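PDB 5ERE: extracellular ligand-binding receptor from Desulfohalobium retbaense DSM 5692, which probably acts as an extracellular sensor, binding 2-oxo-4-methylpentanoic acid in its periplasmic-binding-protein part and cytosine in its Cache-type sensor part. Local coordinates for residues R414-H419 with G447-S452; A349-L354 with H440-Q445. One frame throughout, in Å; residues are numbered along the deposited sequence.

Contact 1: R414-H419 with G447-S452; sequences RLHETH and GGFIGS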
loop_
_atom_site.group_PDB
_atom_site.type_symbol
_atom_site.label_atom_id
_atom_site.label_comp_id
_atom_site.label_asym_id
_atom_site.label_seq_id
_atom_site.Cartn_x
_atom_site.Cartn_y
_atom_site.Cartn_z
ATOM N N ARG A 414 36.989 -15.176 5.953
ATOM C CA ARG A 414 37.015 -14.216 7.044
ATOM C C ARG A 414 36.718 -14.884 8.372
ATOM O O ARG A 414 37.344 -14.584 9.380
ATOM C CB ARG A 414 36.026 -13.098 6.774
ATOM C CG ARG A 414 36.490 -12.206 5.627
ATOM C CD ARG A 414 35.665 -10.959 5.496
ATOM N NE ARG A 414 34.327 -11.182 4.937
ATOM C CZ ARG A 414 33.181 -11.023 5.603
ATOM N NH1 ARG A 414 33.168 -10.634 6.872
ATOM N NH2 ARG A 414 32.034 -11.237 4.987
ATOM N N LEU A 415 35.760 -15.799 8.381
ATOM C CA LEU A 415 35.428 -16.493 9.632
ATOM C C LEU A 415 36.625 -17.334 10.089
ATOM O O LEU A 415 36.939 -17.430 11.289
ATOM C CB LEU A 415 34.176 -17.362 9.457
ATOM C CG LEU A 415 33.707 -18.103 10.726
ATOM C CD1 LEU A 415 32.194 -18.159 10.804
ATOM C CD2 LEU A 415 34.312 -19.476 10.762
ATOM N N HIS A 416 37.304 -17.932 9.120
ATOM C CA HIS A 416 38.453 -18.769 9.411
ATOM C C HIS A 416 39.630 -17.947 9.933
ATOM O O HIS A 416 40.363 -18.398 10.800
ATOM C CB HIS A 416 38.856 -19.551 8.166
ATOM C CG HIS A 416 38.000 -20.757 7.929
ATOM N ND1 HIS A 416 38.250 -21.670 6.928
ATOM C CD2 HIS A 416 36.895 -21.197 8.574
ATOM C CE1 HIS A 416 37.344 -22.629 6.973
ATOM N NE2 HIS A 416 36.512 -22.369 7.970
ATOM N N GLU A 417 39.773 -16.733 9.415
ATOM C CA GLU A 417 40.832 -15.833 9.842
ATOM C C GLU A 417 40.499 -15.013 11.092
ATOM O O GLU A 417 41.403 -14.430 11.673
ATOM C CB GLU A 417 41.180 -14.889 8.692
ATOM C CG GLU A 417 41.847 -15.561 7.511
ATOM C CD GLU A 417 43.122 -16.276 7.907
ATOM O OE1 GLU A 417 44.003 -15.616 8.496
ATOM O OE2 GLU A 417 43.240 -17.493 7.641
ATOM N N THR A 418 39.225 -14.962 11.502
ATOM C CA THR A 418 38.824 -14.152 12.668
ATOM C C THR A 418 38.264 -15.011 13.804
ATOM O O THR A 418 38.291 -14.622 14.965
ATOM C CB THR A 418 37.759 -13.053 12.284
ATOM O OG1 THR A 418 36.542 -13.662 11.806
ATOM C CG2 THR A 418 38.322 -12.083 11.211
ATOM N N HIS A 419 37.784 -16.193 13.455
ATOM C CA HIS A 419 36.965 -17.027 14.339
ATOM C C HIS A 419 35.894 -16.163 15.020
ATOM O O HIS A 419 35.608 -16.305 16.209
ATOM C CB HIS A 419 37.834 -17.767 15.370
ATOM C CG HIS A 419 38.736 -18.816 14.777
ATOM N ND1 HIS A 419 39.591 -19.580 15.545
ATOM C CD2 HIS A 419 38.924 -19.221 13.497
ATOM C CE1 HIS A 419 40.258 -20.417 14.765
ATOM N NE2 HIS A 419 39.876 -20.214 13.517
ATOM N N GLY A 447 37.182 -25.192 24.038
ATOM C CA GLY A 447 37.472 -23.919 23.392
ATOM C C GLY A 447 38.098 -24.016 22.006
ATOM O O GLY A 447 38.456 -23.008 21.407
ATOM N N GLY A 448 38.226 -25.229 21.482
ATOM C CA GLY A 448 38.853 -25.413 20.188
ATOM C C GLY A 448 37.888 -25.184 19.041
ATOM O O GLY A 448 36.754 -25.655 19.081
ATOM N N PHE A 449 38.354 -24.484 18.011
ATOM C CA PHE A 449 37.550 -24.181 16.830
ATOM C C PHE A 449 37.301 -25.431 16.010
ATOM O O PHE A 449 38.240 -26.132 15.649
ATOM C CB PHE A 449 38.263 -23.122 15.977
ATOM C CG PHE A 449 37.566 -22.793 14.682
ATOM C CD1 PHE A 449 36.447 -21.982 14.669
ATOM C CD2 PHE A 449 38.048 -23.269 13.479
ATOM C CE1 PHE A 449 35.810 -21.673 13.485
ATOM C CE2 PHE A 449 37.424 -22.954 12.292
ATOM C CZ PHE A 449 36.300 -22.154 12.295
ATOM N N ILE A 450 36.039 -25.702 15.694
ATOM C CA ILE A 450 35.708 -26.906 14.934
ATOM C C ILE A 450 34.942 -26.611 13.633
ATOM O O ILE A 450 34.641 -27.518 12.886
ATOM C CB ILE A 450 34.919 -27.880 15.807
ATOM C CG1 ILE A 450 33.553 -27.324 16.213
ATOM C CG2 ILE A 450 35.727 -28.195 17.066
ATOM C CD1 ILE A 450 32.681 -28.358 16.954
ATOM N N GLY A 451 34.659 -25.339 13.357
ATOM C CA GLY A 451 33.975 -24.972 12.130
ATOM C C GLY A 451 32.894 -23.956 12.375
ATOM O O GLY A 451 33.015 -23.099 13.258
ATOM N N SER A 452 31.806 -24.055 11.624
ATOM C CA SER A 452 30.815 -22.989 11.661
ATOM C C SER A 452 29.433 -23.495 11.329
ATOM O O SER A 452 29.275 -24.540 10.705
ATOM C CB SER A 452 31.199 -21.867 10.685
ATOM O OG SER A 452 31.297 -22.375 9.354
#
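Leu415, His416 and His419 meet Phe449 and Ser452 where residues 414-418, the end of helix 410-418, run nearly antiparallel to residues 449-452, the start of strand 449-457; the axes of these two short pieces make 157° between their directions and come within 9.6 Å. The setting is the Cache-type (PAS-like) sensor domain, whose antiparallel sheet is packed here by a short helix through an aromatic cluster of His416, His419 and Phe449. Phe449 is its centre. Its chi1 of 176° sets CG anti to the backbone N, on the side facing the helix. The His419 ring lies over one face of the Phe449 ring as a face-to-face stack, centroids 3.9 Å apart and planes only 11° from parallel. NE2 of His419 approaches CD2 of Phe449 to 3.6 Å, toward the rim rather than over the centre. The opposite face is taken by the backbone: Gly451 N sits 3.6 Å above the ring plane, over its middle, making Phe449 the filling of a sandwich. His419 stacks from the turn that ends the helix, where its phi becomes positive; its N donates a hydrogen bond to Leu415 O, and the same oxygen lies in plane at the edge of its ring. His416 approaches obliquely, CD2 lying 3.9 Å from CZ of Phe449, and its NE2 is buried without a partner in the model. Leu415 straddles two neighbours. Its CD2 touches the Phe449 edge at CZ (3.7 Å), while CD1 lies 3.8 Å from CB of Ser452, whose OG is hydrogen-bonded to Glu439 OE1.

Contact 2: A349-L354 with H440-Q445; sequences AAAEQL and HPVFDQ
Ala351 presents its single methyl to the strand at the tightest point of this contact: CB lies 3.5 Å from Pro441 O and 3.9 Å from Val442 CG2. So small a side chain lets the backbones come close, with the CA atoms of Ala351 and Val442 only 5.2 Å apart. Val442 applies both its branches to the helix. CG1, anti to the backbone N (chi1 -180°), lies against both Ala351 O, at 3.9 Å, and Leu354 CB, at 4.0 Å, while CG2 rests on Ala351 CB. An alanine in place of Val442 would lack both branches and would probably leave Leu354 CB and Ala351 CB without the methyls that pack on them. The pairing belongs to a feature of Cache-type sensor domains, a long N-terminal helix laid against the antiparallel sheet; here residues 349-354 of helix 324-357 run at 19° to strand residues 440-443. At the end toward Phe443 the packing gives way to water. One molecule bridges the gap, donating to Ala351 O at 2.8 Å and accepting from Phe443 N at 3.1 Å, and Phe443 O is hydrogen-bonded to Ser355 OG.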
loop_
_atom_site.group_PDB
_atom_site.type_symbol
_atom_site.label_atom_id
_atom_site.label_comp_id
_atom_site.label_asym_id
_atom_site.label_seq_id
_atom_site.Cartn_x
_atom_site.Cartn_y
_atom_site.Cartn_z
ATOM N N ALA A 349 22.868 -19.009 19.037
ATOM C CA ALA A 349 22.359 -20.065 19.917
ATOM C C ALA A 349 22.682 -21.441 19.357
ATOM O O ALA A 349 23.043 -22.345 20.106
ATOM C CB ALA A 349 20.850 -19.939 20.116
ATOM N N ALA A 350 22.561 -21.611 18.040
ATOM C CA ALA A 350 22.796 -22.925 17.466
ATOM C C ALA A 350 24.264 -23.292 17.586
ATOM O O ALA A 350 24.608 -24.459 17.810
ATOM C CB ALA A 350 22.311 -22.998 16.000
ATOM N N ALA A 351 25.144 -22.298 17.508
ATOM C CA ALA A 351 26.560 -22.589 17.615
ATOM C C ALA A 351 26.881 -23.040 19.029
ATOM O O ALA A 351 27.716 -23.907 19.230
ATOM C CB ALA A 351 27.392 -21.375 17.234
ATOM N N GLU A 352 26.204 -22.451 20.001
ATOM C CA GLU A 352 26.428 -22.789 21.400
ATOM C C GLU A 352 26.090 -24.251 21.581
ATOM O O GLU A 352 26.860 -24.995 22.168
ATOM C CB GLU A 352 25.595 -21.905 22.330
ATOM N N GLN A 353 24.969 -24.668 21.007
ATOM C CA GLN A 353 24.514 -26.052 21.110
ATOM C C GLN A 353 25.436 -27.039 20.375
ATOM O O GLN A 353 25.671 -28.148 20.848
ATOM C CB GLN A 353 23.099 -26.185 20.559
ATOM C CG GLN A 353 22.032 -25.467 21.345
ATOM C CD GLN A 353 20.721 -25.394 20.568
ATOM O OE1 GLN A 353 20.211 -26.408 20.097
ATOM N NE2 GLN A 353 20.192 -24.183 20.399
ATOM N N LEU A 354 25.984 -26.642 19.233
ATOM C CA LEU A 354 26.772 -27.582 18.445
ATOM C C LEU A 354 28.117 -27.879 19.104
ATOM O O LEU A 354 28.847 -28.793 18.689
ATOM C CB LEU A 354 26.971 -27.059 17.035
ATOM C CG LEU A 354 25.726 -27.109 16.151
ATOM C CD1 LEU A 354 25.871 -26.057 15.045
ATOM C CD2 LEU A 354 25.521 -28.524 15.575
ATOM N N HIS A 440 28.129 -18.334 12.194
ATOM C CA HIS A 440 28.813 -18.205 13.476
ATOM C C HIS A 440 29.806 -19.343 13.629
ATOM O O HIS A 440 29.521 -20.484 13.238
ATOM C CB HIS A 440 27.827 -18.202 14.646
ATOM C CG HIS A 440 27.114 -16.902 14.832
ATOM N ND1 HIS A 440 27.242 -16.146 15.978
ATOM C CD2 HIS A 440 26.282 -16.213 14.019
ATOM C CE1 HIS A 440 26.494 -15.059 15.868
ATOM N NE2 HIS A 440 25.908 -15.076 14.688
ATOM N N PRO A 441 30.969 -19.042 14.221
ATOM C CA PRO A 441 31.921 -20.105 14.528
ATOM C C PRO A 441 31.436 -20.982 15.664
ATOM O O PRO A 441 30.670 -20.548 16.541
ATOM C CB PRO A 441 33.184 -19.342 14.940
ATOM C CG PRO A 441 32.662 -18.070 15.534
ATOM C CD PRO A 441 31.427 -17.731 14.737
ATOM N N VAL A 442 31.915 -22.210 15.633
ATOM C CA VAL A 442 31.626 -23.193 16.660
ATOM C C VAL A 442 32.886 -23.668 17.351
ATOM O O VAL A 442 33.857 -24.025 16.701
ATOM C CB VAL A 442 30.907 -24.424 16.081
ATOM C CG1 VAL A 442 30.618 -25.438 17.191
ATOM C CG2 VAL A 442 29.633 -24.009 15.349
ATOM N N PHE A 443 32.830 -23.743 18.683
ATOM C CA PHE A 443 33.965 -24.203 19.479
ATOM C C PHE A 443 33.554 -25.385 20.358
ATOM O O PHE A 443 32.458 -25.382 20.930
ATOM C CB PHE A 443 34.520 -23.065 20.355
ATOM C CG PHE A 443 34.801 -21.795 19.595
ATOM C CD1 PHE A 443 33.796 -20.874 19.373
ATOM C CD2 PHE A 443 36.059 -21.540 19.090
ATOM C CE1 PHE A 443 34.050 -19.722 18.654
ATOM C CE2 PHE A 443 36.317 -20.401 18.391
ATOM C CZ PHE A 443 35.310 -19.487 18.173
ATOM N N ASP A 444 34.427 -26.384 20.481
ATOM C CA ASP A 444 34.119 -27.553 21.328
ATOM C C ASP A 444 34.166 -27.180 22.814
ATOM O O ASP A 444 34.371 -26.008 23.172
ATOM C CB ASP A 444 35.078 -28.717 21.036
ATOM C CG ASP A 444 36.550 -28.381 21.319
ATOM O OD1 ASP A 444 36.865 -27.569 22.222
ATOM O OD2 ASP A 444 37.412 -28.953 20.626
ATOM N N GLN A 445 33.994 -28.180 23.669
ATOM C CA GLN A 445 33.926 -27.976 25.115
ATOM C C GLN A 445 35.215 -27.349 25.680
ATOM O O GLN A 445 35.173 -26.604 26.663
ATOM C CB GLN A 445 33.622 -29.313 25.807
HETATM O O HOH W 1 30.192 -22.826 20.113
#

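Contacts 1 and 2 show how one pair of adjacent strands can serve two helices: their centres are 10 Å apart, and strands 434-443 and 449-457 join them directly. Val442 carries the join, its N 2.8 Å from Gly451 O and its O 2.9 Å from Ile450 N, both probable hydrogen bonds. Residues alternate along the strand, with Val442 turned to helix 324-357 and Pro441 away from it, where its side chain touches Phe449 and Leu415 of contact 1. The cytosine pocket lies nearer contact 1, the Ser452 side chain being about 8 Å from the ligand, against about 12 Å for His440 of contact 2. Neither contact therefore touches the ligand through these side chains.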